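Local coordinates for protein phthiocerol synthesis polyketide synthase type I PpsC (Mycobacterium tuberculosis, PDB 7AHB) that probably loads extender units onto the acyl carrier protein through this acyltransferase domain, as part of a polyketide synthase that makes phthiocerol lipids, at residues V52-G57 with P321-S326; A122-Y127 with I343-R348; P266-S269 with D274-I277; Q302-A307 with S328-A333. All coordinates share one frame; numbering follows the deposited sequence.

Contact 1: V52-G57 with P321-S326; sequences VYSGRG and PLLTHS. With SCN (thiocyanate ion), chain N.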
loop_
_atom_site.group_PDB
_atom_site.type_symbol
_atom_site.label_atom_id
_atom_site.label_comp_id
_atom_site.label_asym_id
_atom_site.label_seq_id
_atom_site.Cartn_x
_atom_site.Cartn_y
_atom_site.Cartn_z
ATOM N N VAL A 52 6.817 -3.978 1.669
ATOM C CA VAL A 52 5.634 -3.839 0.819
ATOM C C VAL A 52 4.679 -2.838 1.465
ATOM O O VAL A 52 4.220 -3.049 2.598
ATOM C CB VAL A 52 4.936 -5.188 0.608
ATOM C CG1 VAL A 52 3.629 -4.999 -0.140
ATOM C CG2 VAL A 52 5.875 -6.176 -0.121
ATOM N N TYR A 53 4.334 -1.780 0.723
ATOM C CA TYR A 53 3.479 -0.706 1.229
ATOM C C TYR A 53 2.099 -0.856 0.601
ATOM O O TYR A 53 1.941 -0.729 -0.620
ATOM C CB TYR A 53 4.105 0.655 0.940
ATOM C CG TYR A 53 5.382 0.835 1.730
ATOM C CD1 TYR A 53 6.594 0.376 1.240
ATOM C CD2 TYR A 53 5.359 1.389 2.988
ATOM C CE1 TYR A 53 7.757 0.519 1.958
ATOM C CE2 TYR A 53 6.518 1.527 3.730
ATOM C CZ TYR A 53 7.714 1.088 3.206
ATOM O OH TYR A 53 8.867 1.214 3.940
ATOM N N SER A 54 1.109 -1.162 1.441
ATOM C CA SER A 54 -0.246 -1.385 0.985
ATOM C C SER A 54 -0.926 -0.060 0.683
ATOM O O SER A 54 -0.570 0.992 1.222
ATOM C CB SER A 54 -1.042 -2.145 2.040
ATOM O OG SER A 54 -2.384 -2.267 1.636
ATOM N N GLY A 55 -1.925 -0.126 -0.174
ATOM C CA GLY A 55 -2.698 1.032 -0.548
ATOM C C GLY A 55 -3.982 1.215 0.221
ATOM O O GLY A 55 -4.697 2.202 0.010
ATOM N N ARG A 56 -4.309 0.296 1.116
ATOM C CA ARG A 56 -5.564 0.357 1.849
ATOM C C ARG A 56 -5.337 0.890 3.257
ATOM O O ARG A 56 -4.397 0.482 3.950
ATOM C CB ARG A 56 -6.226 -1.021 1.933
ATOM C CG ARG A 56 -6.868 -1.563 0.645
ATOM C CD ARG A 56 -7.957 -0.632 0.063
ATOM N NE ARG A 56 -7.375 0.243 -0.975
ATOM C CZ ARG A 56 -6.885 -0.185 -2.156
ATOM N NH1 ARG A 56 -6.925 -1.486 -2.459
ATOM N NH2 ARG A 56 -6.351 0.685 -3.041
ATOM N N GLY A 57 -6.217 1.792 3.688
ATOM C CA GLY A 57 -6.232 2.210 5.080
ATOM C C GLY A 57 -6.887 1.135 5.924
ATOM O O GLY A 57 -7.950 0.616 5.568
ATOM N N PRO A 321 -2.323 -6.866 8.337
ATOM C CA PRO A 321 -1.828 -7.503 7.107
ATOM C C PRO A 321 -2.963 -7.923 6.185
ATOM O O PRO A 321 -3.757 -8.805 6.531
ATOM C CB PRO A 321 -1.050 -8.725 7.613
ATOM C CG PRO A 321 -1.123 -8.684 9.133
ATOM C CD PRO A 321 -2.298 -7.787 9.490
ATOM N N LEU A 322 -3.076 -7.293 5.022
ATOM C CA LEU A 322 -4.075 -7.713 4.056
ATOM C C LEU A 322 -3.474 -8.294 2.783
ATOM O O LEU A 322 -4.219 -8.859 1.979
ATOM C CB LEU A 322 -4.984 -6.536 3.694
ATOM C CG LEU A 322 -5.900 -6.030 4.826
ATOM C CD1 LEU A 322 -6.538 -4.694 4.367
ATOM C CD2 LEU A 322 -6.972 -7.037 5.237
ATOM N N LEU A 323 -2.158 -8.173 2.583
ATOM C CA LEU A 323 -1.529 -8.650 1.351
ATOM C C LEU A 323 -0.684 -9.906 1.521
ATOM O O LEU A 323 -0.226 -10.477 0.517
ATOM C CB LEU A 323 -0.650 -7.552 0.757
ATOM C CG LEU A 323 -1.301 -6.196 0.519
ATOM C CD1 LEU A 323 -0.281 -5.193 0.043
ATOM C CD2 LEU A 323 -2.440 -6.347 -0.454
ATOM N N THR A 324 -0.459 -10.353 2.752
ATOM C CA THR A 324 0.497 -11.433 2.959
ATOM C C THR A 324 0.019 -12.738 2.329
ATOM O O THR A 324 0.842 -13.520 1.835
ATOM C CB THR A 324 0.776 -11.596 4.455
ATOM O OG1 THR A 324 -0.450 -11.716 5.171
ATOM C CG2 THR A 324 1.543 -10.377 4.993
ATOM N N HIS A 325 -1.294 -12.980 2.298
ATOM C CA HIS A 325 -1.786 -14.178 1.622
ATOM C C HIS A 325 -1.583 -14.095 0.108
ATOM O O HIS A 325 -1.194 -15.083 -0.526
ATOM C CB HIS A 325 -3.265 -14.402 1.933
ATOM C CG HIS A 325 -3.884 -15.513 1.137
ATOM N ND1 HIS A 325 -3.523 -16.838 1.297
ATOM C CD2 HIS A 325 -4.829 -15.499 0.165
ATOM C CE1 HIS A 325 -4.225 -17.592 0.467
ATOM N NE2 HIS A 325 -5.024 -16.804 -0.233
ATOM N N SER A 326 -1.861 -12.934 -0.488
ATOM C CA SER A 326 -1.626 -12.757 -1.922
ATOM C C SER A 326 -0.145 -12.862 -2.251
ATOM O O SER A 326 0.233 -13.432 -3.286
ATOM C CB SER A 326 -2.166 -11.400 -2.388
ATOM O OG SER A 326 -3.577 -11.358 -2.262
HETATM S S SCN N . -5.255 -6.427 -3.493
HETATM C C SCN N . -4.777 -7.970 -2.674
HETATM N N SCN N . -4.479 -8.934 -2.153
#
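Apolar packing of Leu323 against Val52 and Ser54 carries most of this contact. The CD1 methyl of Leu323 touches two side chains of 52-57. Leu323 CD1 lies 3.7 Å from Ser54 CB and 3.9 Å from Val52 CG1. Val52 holds CG1 anti to its backbone N (chi1 174°), which turns that methyl to the leucine. Val52 and Leu323 meet at a slant. Farther along, Leu322 CD1 only grazes Arg56 CB at 4.4 Å. The rest of Arg56 turns away and touches Ser138 of a GxSxG sequence that resembles a nucleophile elbow.

Hydrogen bonds hold each segment separately; none crosses between them. Ser54 OG accepts from Arg56 N at 3.2 Å, with an almost straight N-H...O angle of 176°. This is an ST turn just past the end of strand 49-53. On the other side, the carboxylate of Glu316 accepts from the backbone N atoms of Leu322 and Leu323.

A thiocyanate ion, probably from the crystallisation liquor, adds a third kind of contact. Ser326 OG donates to the thiocyanate N at 2.6 Å. Leu323 CD2 rests against the thiocyanate C at 3.6 Å, so the two methyls of Leu323 have different partners. The chemistry implies a contact held by burial of methyl groups, with polar bonds shaping the turn and the approach to helix 324-334 separately.

Contact 2: A122-Y127 with I343-R348; sequences ALWRSY and IGTLQR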
loop_
_atom_site.group_PDB
_atom_site.type_symbol
_atom_site.label_atom_id
_atom_site.label_comp_id
_atom_site.label_asym_id
_atom_site.label_seq_id
_atom_site.Cartn_x
_atom_site.Cartn_y
_atom_site.Cartn_z
ATOM N N ALA A 122 10.339 3.410 10.287
ATOM C CA ALA A 122 11.312 3.861 11.281
ATOM C C ALA A 122 11.436 2.857 12.411
ATOM O O ALA A 122 12.536 2.619 12.933
ATOM C CB ALA A 122 10.899 5.221 11.832
ATOM N N LEU A 123 10.314 2.244 12.786
ATOM C CA LEU A 123 10.320 1.273 13.868
ATOM C C LEU A 123 11.166 0.066 13.502
ATOM O O LEU A 123 12.033 -0.354 14.277
ATOM C CB LEU A 123 8.888 0.855 14.195
ATOM C CG LEU A 123 8.715 -0.200 15.282
ATOM C CD1 LEU A 123 9.379 0.276 16.570
ATOM C CD2 LEU A 123 7.252 -0.511 15.513
ATOM N N TRP A 124 10.903 -0.523 12.329
ATOM C CA TRP A 124 11.722 -1.645 11.873
ATOM C C TRP A 124 13.202 -1.259 11.797
ATOM O O TRP A 124 14.084 -2.050 12.169
ATOM C CB TRP A 124 11.256 -2.122 10.500
ATOM C CG TRP A 124 10.051 -3.004 10.459
ATOM C CD1 TRP A 124 8.818 -2.681 9.963
ATOM C CD2 TRP A 124 9.963 -4.369 10.888
ATOM N NE1 TRP A 124 7.981 -3.747 10.062
ATOM C CE2 TRP A 124 8.653 -4.803 10.619
ATOM C CE3 TRP A 124 10.864 -5.265 11.455
ATOM C CZ2 TRP A 124 8.220 -6.100 10.894
ATOM C CZ3 TRP A 124 10.426 -6.546 11.757
ATOM C CH2 TRP A 124 9.118 -6.954 11.466
ATOM N N ARG A 125 13.494 -0.059 11.284
ATOM C CA ARG A 125 14.878 0.386 11.179
ATOM C C ARG A 125 15.563 0.396 12.540
ATOM O O ARG A 125 16.747 0.053 12.655
ATOM C CB ARG A 125 14.939 1.780 10.558
ATOM C CG ARG A 125 16.355 2.411 10.567
ATOM C CD ARG A 125 16.430 3.463 9.500
ATOM N NE ARG A 125 17.692 4.192 9.294
ATOM C CZ ARG A 125 18.939 3.762 9.514
ATOM N NH1 ARG A 125 19.205 2.556 10.034
ATOM N NH2 ARG A 125 19.945 4.581 9.219
ATOM N N SER A 126 14.838 0.807 13.580
ATOM C CA SER A 126 15.423 0.886 14.910
ATOM C C SER A 126 15.787 -0.489 15.453
ATOM O O SER A 126 16.582 -0.581 16.390
ATOM C CB SER A 126 14.465 1.588 15.889
ATOM O OG SER A 126 13.368 0.770 16.232
ATOM N N TYR A 127 15.226 -1.559 14.892
ATOM C CA TYR A 127 15.575 -2.923 15.269
ATOM C C TYR A 127 16.440 -3.602 14.207
ATOM O O TYR A 127 16.546 -4.840 14.197
ATOM C CB TYR A 127 14.304 -3.728 15.546
ATOM C CG TYR A 127 13.622 -3.295 16.815
ATOM C CD1 TYR A 127 14.198 -3.578 18.049
ATOM C CD2 TYR A 127 12.424 -2.591 16.793
ATOM C CE1 TYR A 127 13.604 -3.174 19.229
ATOM C CE2 TYR A 127 11.814 -2.182 17.983
ATOM C CZ TYR A 127 12.404 -2.487 19.183
ATOM O OH TYR A 127 11.814 -2.100 20.376
ATOM N N ILE A 343 5.353 -11.704 6.080
ATOM C CA ILE A 343 4.822 -11.276 7.369
ATOM C C ILE A 343 4.373 -9.823 7.301
ATOM O O ILE A 343 4.685 -9.084 6.369
ATOM C CB ILE A 343 5.845 -11.448 8.514
ATOM C CG1 ILE A 343 7.116 -10.653 8.238
ATOM C CG2 ILE A 343 6.188 -12.914 8.714
ATOM C CD1 ILE A 343 7.882 -10.284 9.516
ATOM N N GLY A 344 3.646 -9.404 8.337
ATOM C CA GLY A 344 3.225 -8.035 8.479
ATOM C C GLY A 344 3.959 -7.313 9.590
ATOM O O GLY A 344 4.934 -7.814 10.159
ATOM N N THR A 345 3.465 -6.107 9.893
ATOM C CA THR A 345 4.033 -5.257 10.930
ATOM C C THR A 345 3.134 -5.186 12.155
ATOM O O THR A 345 3.506 -5.680 13.219
ATOM C CB THR A 345 4.292 -3.846 10.366
ATOM O OG1 THR A 345 5.174 -3.939 9.240
ATOM C CG2 THR A 345 4.927 -2.949 11.404
ATOM N N LEU A 346 1.924 -4.673 11.995
ATOM C CA LEU A 346 0.909 -4.671 13.039
ATOM C C LEU A 346 -0.331 -5.435 12.568
ATOM O O LEU A 346 -0.512 -5.699 11.375
ATOM C CB LEU A 346 0.514 -3.239 13.407
ATOM C CG LEU A 346 1.610 -2.236 13.738
ATOM C CD1 LEU A 346 0.967 -0.873 14.004
ATOM C CD2 LEU A 346 2.407 -2.680 14.916
ATOM N N GLN A 347 -1.228 -5.725 13.515
ATOM C CA GLN A 347 -2.488 -6.377 13.201
ATOM C C GLN A 347 -3.548 -5.948 14.202
ATOM O O GLN A 347 -3.252 -5.674 15.374
ATOM C CB GLN A 347 -2.344 -7.896 13.209
ATOM C CG GLN A 347 -1.992 -8.463 14.563
ATOM C CD GLN A 347 -1.092 -9.674 14.429
ATOM O OE1 GLN A 347 0.131 -9.535 14.298
ATOM N NE2 GLN A 347 -1.687 -10.872 14.449
ATOM N N ARG A 348 -4.792 -5.893 13.720
ATOM C CA ARG A 348 -5.883 -5.355 14.528
ATOM C C ARG A 348 -6.224 -6.260 15.702
ATOM O O ARG A 348 -6.755 -5.784 16.714
ATOM C CB ARG A 348 -7.112 -5.129 13.650
ATOM C CG ARG A 348 -7.866 -6.403 13.284
ATOM C CD ARG A 348 -8.746 -6.199 12.033
ATOM N NE ARG A 348 -9.583 -5.002 12.146
ATOM C CZ ARG A 348 -9.298 -3.832 11.559
ATOM N NH1 ARG A 348 -8.196 -3.696 10.798
ATOM N NH2 ARG A 348 -10.118 -2.789 11.730
#
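Trp124 reaches from helix 106-126 to Thr345 and makes the single hydrogen bond between the segments. Trp124 NE1 donates to Thr345 OG1 at 2.9 Å, with an angle of 175°. The oxygen lies in the indole plane, so the bond is close to ideal. Thr345 CG2 also comes near, 3.4 Å from Trp124 NE1, but it lies off the ring plane. Gly344 O lies at the edge of the six-membered ring, 3.8 Å from Trp124 CZ2. At the far end of the indole, Ile343 CD1 approaches Trp124 CH2 obliquely at 4.1 Å.

A second shell sets these groups in place. Thr345 OG1 is also hydrogen-bonded to Glu316 O. Two partners therefore fix the hydroxyl. Gly344 O accepts from Ser22 OG.

Beyond this, the ring of Phe51 meets the indole with the planes about 55° apart. Leu25 and Leu28 of helix 23-29 also touch the indole, and so does Ile315 of strand 313-316. The contact therefore ties the C-terminal end of helix 106-126 to the loop leaving edge strand 341-343, with helix 23-29 packed against both.

Contact 3: P266-S269 with D274-I277; sequences PIIS and DLGI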
loop_
_atom_site.group_PDB
_atom_site.type_symbol
_atom_site.label_atom_id
_atom_site.label_comp_id
_atom_site.label_asym_id
_atom_site.label_seq_id
_atom_site.Cartn_x
_atom_site.Cartn_y
_atom_site.Cartn_z
ATOM N N PRO A 266 16.299 0.038 -4.835
ATOM C CA PRO A 266 15.444 -0.452 -5.928
ATOM C C PRO A 266 13.987 -0.319 -5.522
ATOM O O PRO A 266 13.580 -0.749 -4.440
ATOM C CB PRO A 266 15.864 -1.918 -6.081
ATOM C CG PRO A 266 17.334 -1.878 -5.722
ATOM C CD PRO A 266 17.376 -0.911 -4.526
ATOM N N ILE A 267 13.187 0.276 -6.399
ATOM C CA ILE A 267 11.738 0.312 -6.220
ATOM C C ILE A 267 11.116 -0.354 -7.447
ATOM O O ILE A 267 11.362 0.073 -8.582
ATOM C CB ILE A 267 11.202 1.744 -6.014
ATOM C CG1 ILE A 267 9.695 1.769 -6.221
ATOM C CG2 ILE A 267 11.912 2.729 -6.932
ATOM C CD1 ILE A 267 9.031 3.005 -5.607
ATOM N N ILE A 268 10.342 -1.411 -7.217
ATOM C CA ILE A 268 9.594 -2.106 -8.258
ATOM C C ILE A 268 8.213 -1.470 -8.309
ATOM O O ILE A 268 7.399 -1.644 -7.396
ATOM C CB ILE A 268 9.520 -3.606 -7.961
ATOM C CG1 ILE A 268 10.939 -4.210 -7.959
ATOM C CG2 ILE A 268 8.651 -4.329 -9.012
ATOM C CD1 ILE A 268 11.028 -5.514 -7.244
ATOM N N SER A 269 7.956 -0.699 -9.358
ATOM C CA SER A 269 6.708 0.035 -9.478
ATOM C C SER A 269 5.575 -0.899 -9.916
ATOM O O SER A 269 5.746 -1.747 -10.798
ATOM C CB SER A 269 6.856 1.166 -10.493
ATOM O OG SER A 269 5.591 1.818 -10.722
ATOM N N ASP A 274 5.728 -2.800 -17.222
ATOM C CA ASP A 274 7.136 -3.171 -17.167
ATOM C C ASP A 274 7.744 -2.953 -15.785
ATOM O O ASP A 274 8.968 -3.011 -15.632
ATOM C CB ASP A 274 7.927 -2.399 -18.228
ATOM C CG ASP A 274 8.125 -0.934 -17.887
ATOM O OD1 ASP A 274 7.494 -0.430 -16.952
ATOM O OD2 ASP A 274 8.934 -0.284 -18.592
ATOM N N LEU A 275 6.914 -2.710 -14.781
ATOM C CA LEU A 275 7.303 -2.529 -13.387
ATOM C C LEU A 275 8.249 -1.354 -13.185
ATOM O O LEU A 275 8.847 -1.227 -12.101
ATOM C CB LEU A 275 7.921 -3.820 -12.813
ATOM C CG LEU A 275 7.085 -5.090 -13.020
ATOM C CD1 LEU A 275 7.747 -6.298 -12.389
ATOM C CD2 LEU A 275 5.682 -4.888 -12.476
ATOM N N GLY A 276 8.380 -0.483 -14.181
ATOM C CA GLY A 276 9.294 0.642 -14.085
ATOM C C GLY A 276 10.753 0.270 -13.926
ATOM O O GLY A 276 11.517 1.020 -13.295
ATOM N N ILE A 277 11.176 -0.851 -14.506
ATOM C CA ILE A 277 12.552 -1.301 -14.306
ATOM C C ILE A 277 13.187 -1.718 -15.624
ATOM O O ILE A 277 14.110 -2.547 -15.649
ATOM C CB ILE A 277 12.634 -2.465 -13.297
ATOM C CG1 ILE A 277 11.817 -3.632 -13.831
ATOM C CG2 ILE A 277 12.166 -2.032 -11.918
ATOM C CD1 ILE A 277 11.815 -4.852 -12.911
HETATM O O HOH W 1 10.687 1.478 -10.826
#
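This is a short-range backbone contact in which the loop after strand 267-269 folds back on the strand, bringing Leu275 to Ser269. The returning chain makes a type I' beta turn from Asp274 to Ile277. Strand 267-269 is an outermost strand of the parallel sheet and pairs with strand 133-136, so the turn packs at the sheet margin.

One direct hydrogen bond joins the segments. Ser269 N donates to Leu275 O at 2.9 Å. The bond is markedly bent, with an N-H...O angle of 137°. The donor also stands above the carbonyl plane, 41° out of it. A CA-H...O contact runs beside it, from Leu275 CA to Ser269 O at 3.1 Å.

The side chains add apolar packing. Ile268 and Leu275 lie side by side and point the same way, with Ile268 CG2 3.9 Å from Leu275 CB. Ile268 CG2 is anti to its backbone N, which brings that methyl to the leucine. Both side chains also touch helix 300-308. Ile277 CG2 makes a looser approach to the strand, at Ile267 O.

Polar atoms also brace the turn. Ile277 N donates to Asp274 O within it. Asp274 OD1 accepts from Gly276 N at 2.9 Å, an Asx turn in which the donor lies above the carboxylate plane. Asp274 OD2 is hydrogen-bonded to Ser278 OG, just after the turn. Ser269 OG is engaged away from this turn, by Glu141 and by Thr271 N. A single water bridges strand and turn, donating to Ile267 O at 2.7 Å and to Gly276 O at 2.6 Å.

Contact 4: Q302-A307 with S328-A333; sequences QAIAHA and SDTLRA
Thr330 of helix 324-334 packs its CG2 methyl against Ile304 and Ala305 of helix 300-308. Thr330 CG2 lies 3.6 Å from Ile304 CG2 and 3.9 Å from Ala305 CB. Thr330 CG2 also comes within 3.6 Å of Ala305 N, so it reaches the backbone of helix 300-308. The small side chain of Ala305 permits this close approach. In Thr330, OG1 lies beside the backbone N (chi1 -72°), which leaves CG2 anti to that N and carries the methyl across to the other helix. Leu331 adds a second apolar touch, with Leu331 CD2 4.0 Å from Ile304 CG2. The CG2 branch of Ile304 therefore meets both residues.

Polar bonds play no direct part between the two segments. Thr330 OG1 makes a weak hydrogen bond to Ser326 O, one turn back in its own helix. Ala305 O accepts from Tyr335 OH, just beyond helix 324-334.

The segment axes come within 9.0 Å at a crossing angle of -52°. Ala305 and Thr330 form the nearest CA pair, 6.2 Å apart. Ile304 and Leu331 both also rest on Phe314 of strand 313-316. This is the helix-on-sheet packing of an alpha/beta fold, with two neighbouring helices laid over the parallel sheet and touching each other through small and branched side chains.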
loop_
_atom_site.group_PDB
_atom_site.type_symbol
_atom_site.label_atom_id
_atom_site.label_comp_id
_atom_site.label_asym_id
_atom_site.label_seq_id
_atom_site.Cartn_x
_atom_site.Cartn_y
_atom_site.Cartn_z
ATOM N N GLN A 302 2.767 -9.156 -10.409
ATOM C CA GLN A 302 3.996 -9.203 -11.197
ATOM C C GLN A 302 5.174 -8.610 -10.431
ATOM O O GLN A 302 6.305 -9.095 -10.530
ATOM C CB GLN A 302 3.771 -8.472 -12.524
ATOM C CG GLN A 302 2.647 -9.068 -13.394
ATOM C CD GLN A 302 1.250 -8.400 -13.219
ATOM O OE1 GLN A 302 0.944 -7.781 -12.192
ATOM N NE2 GLN A 302 0.397 -8.540 -14.253
ATOM N N ALA A 303 4.935 -7.563 -9.655
ATOM C CA ALA A 303 6.012 -6.979 -8.855
ATOM C C ALA A 303 6.521 -7.955 -7.793
ATOM O O ALA A 303 7.738 -8.090 -7.589
ATOM C CB ALA A 303 5.529 -5.680 -8.197
ATOM N N ILE A 304 5.614 -8.664 -7.123
ATOM C CA ILE A 304 6.043 -9.635 -6.118
ATOM C C ILE A 304 6.830 -10.766 -6.778
ATOM O O ILE A 304 7.886 -11.182 -6.293
ATOM C CB ILE A 304 4.832 -10.169 -5.329
ATOM C CG1 ILE A 304 4.231 -9.059 -4.438
ATOM C CG2 ILE A 304 5.234 -11.382 -4.497
ATOM C CD1 ILE A 304 5.160 -8.581 -3.343
ATOM N N ALA A 305 6.312 -11.294 -7.883
ATOM C CA ALA A 305 7.008 -12.355 -8.604
ATOM C C ALA A 305 8.429 -11.925 -8.959
ATOM O O ALA A 305 9.395 -12.665 -8.738
ATOM C CB ALA A 305 6.217 -12.732 -9.866
ATOM N N HIS A 306 8.570 -10.725 -9.516
ATOM C CA HIS A 306 9.895 -10.220 -9.860
ATOM C C HIS A 306 10.797 -10.196 -8.636
ATOM O O HIS A 306 11.956 -10.621 -8.698
ATOM C CB HIS A 306 9.779 -8.813 -10.467
ATOM C CG HIS A 306 10.985 -8.389 -11.253
ATOM N ND1 HIS A 306 12.150 -7.942 -10.654
ATOM C CD2 HIS A 306 11.213 -8.355 -12.588
ATOM C CE1 HIS A 306 13.047 -7.675 -11.589
ATOM N NE2 HIS A 306 12.506 -7.922 -12.769
ATOM N N ALA A 307 10.262 -9.727 -7.513
ATOM C CA ALA A 307 11.039 -9.513 -6.306
ATOM C C ALA A 307 11.433 -10.816 -5.637
ATOM O O ALA A 307 12.488 -10.885 -4.994
ATOM C CB ALA A 307 10.234 -8.655 -5.308
ATOM N N SER A 328 2.098 -14.667 -0.606
ATOM C CA SER A 328 2.429 -16.086 -0.562
ATOM C C SER A 328 1.870 -16.825 -1.774
ATOM O O SER A 328 2.542 -17.701 -2.339
ATOM C CB SER A 328 1.902 -16.700 0.731
ATOM O OG SER A 328 2.616 -16.177 1.846
ATOM N N ASP A 329 0.641 -16.498 -2.191
ATOM C CA ASP A 329 0.093 -17.148 -3.379
ATOM C C ASP A 329 0.992 -16.924 -4.594
ATOM O O ASP A 329 1.269 -17.859 -5.354
ATOM C CB ASP A 329 -1.310 -16.637 -3.667
ATOM C CG ASP A 329 -2.356 -17.279 -2.768
ATOM O OD1 ASP A 329 -2.017 -18.261 -2.055
ATOM O OD2 ASP A 329 -3.505 -16.791 -2.773
ATOM N N THR A 330 1.458 -15.688 -4.790
ATOM C CA THR A 330 2.331 -15.397 -5.923
ATOM C C THR A 330 3.641 -16.159 -5.810
ATOM O O THR A 330 4.082 -16.802 -6.765
ATOM C CB THR A 330 2.584 -13.896 -6.007
ATOM O OG1 THR A 330 1.393 -13.261 -6.455
ATOM C CG2 THR A 330 3.731 -13.576 -6.960
ATOM N N LEU A 331 4.275 -16.101 -4.642
ATOM C CA LEU A 331 5.572 -16.753 -4.477
ATOM C C LEU A 331 5.455 -18.259 -4.672
ATOM O O LEU A 331 6.350 -18.893 -5.254
ATOM C CB LEU A 331 6.145 -16.432 -3.096
ATOM C CG LEU A 331 6.482 -14.966 -2.861
ATOM C CD1 LEU A 331 6.881 -14.727 -1.419
ATOM C CD2 LEU A 331 7.603 -14.510 -3.799
ATOM N N ARG A 332 4.352 -18.848 -4.191
ATOM C CA ARG A 332 4.160 -20.290 -4.312
ATOM C C ARG A 332 4.057 -20.721 -5.772
ATOM O O ARG A 332 4.367 -21.868 -6.102
ATOM C CB ARG A 332 2.903 -20.699 -3.543
ATOM C CG ARG A 332 2.945 -22.071 -2.918
ATOM C CD ARG A 332 1.626 -22.383 -2.177
ATOM N NE ARG A 332 1.176 -21.247 -1.392
ATOM C CZ ARG A 332 1.214 -21.181 -0.065
ATOM N NH1 ARG A 332 1.669 -22.210 0.653
ATOM N NH2 ARG A 332 0.775 -20.081 0.542
ATOM N N ALA A 333 3.625 -19.824 -6.657
ATOM C CA ALA A 333 3.451 -20.180 -8.057
ATOM C C ALA A 333 4.766 -20.286 -8.810
ATOM O O ALA A 333 4.805 -20.940 -9.849
ATOM C CB ALA A 333 2.557 -19.150 -8.757
#

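How the contacts relate
From the N terminus, the chain first reaches 52-57 at the end of strand 49-53, where contact 1 opens. Contact 2 opens next, at the end of helix 106-126. Contact 3 opens and closes within 266-277, inside both of these long loops. Contact 4 opens on helix 300-308. Contact 1 closes at 321-326, contact 4 on helix 324-334, and contact 2 last, at 343-348. Contacts 1 and 2 cross, as do 1 and 4, while 4 lies within the span of 2. Contact 1 touches contacts 2 and 4, and contact 3 touches contact 4. Together they tie both margins of the parallel sheet and its central strand to surrounding helices and loops.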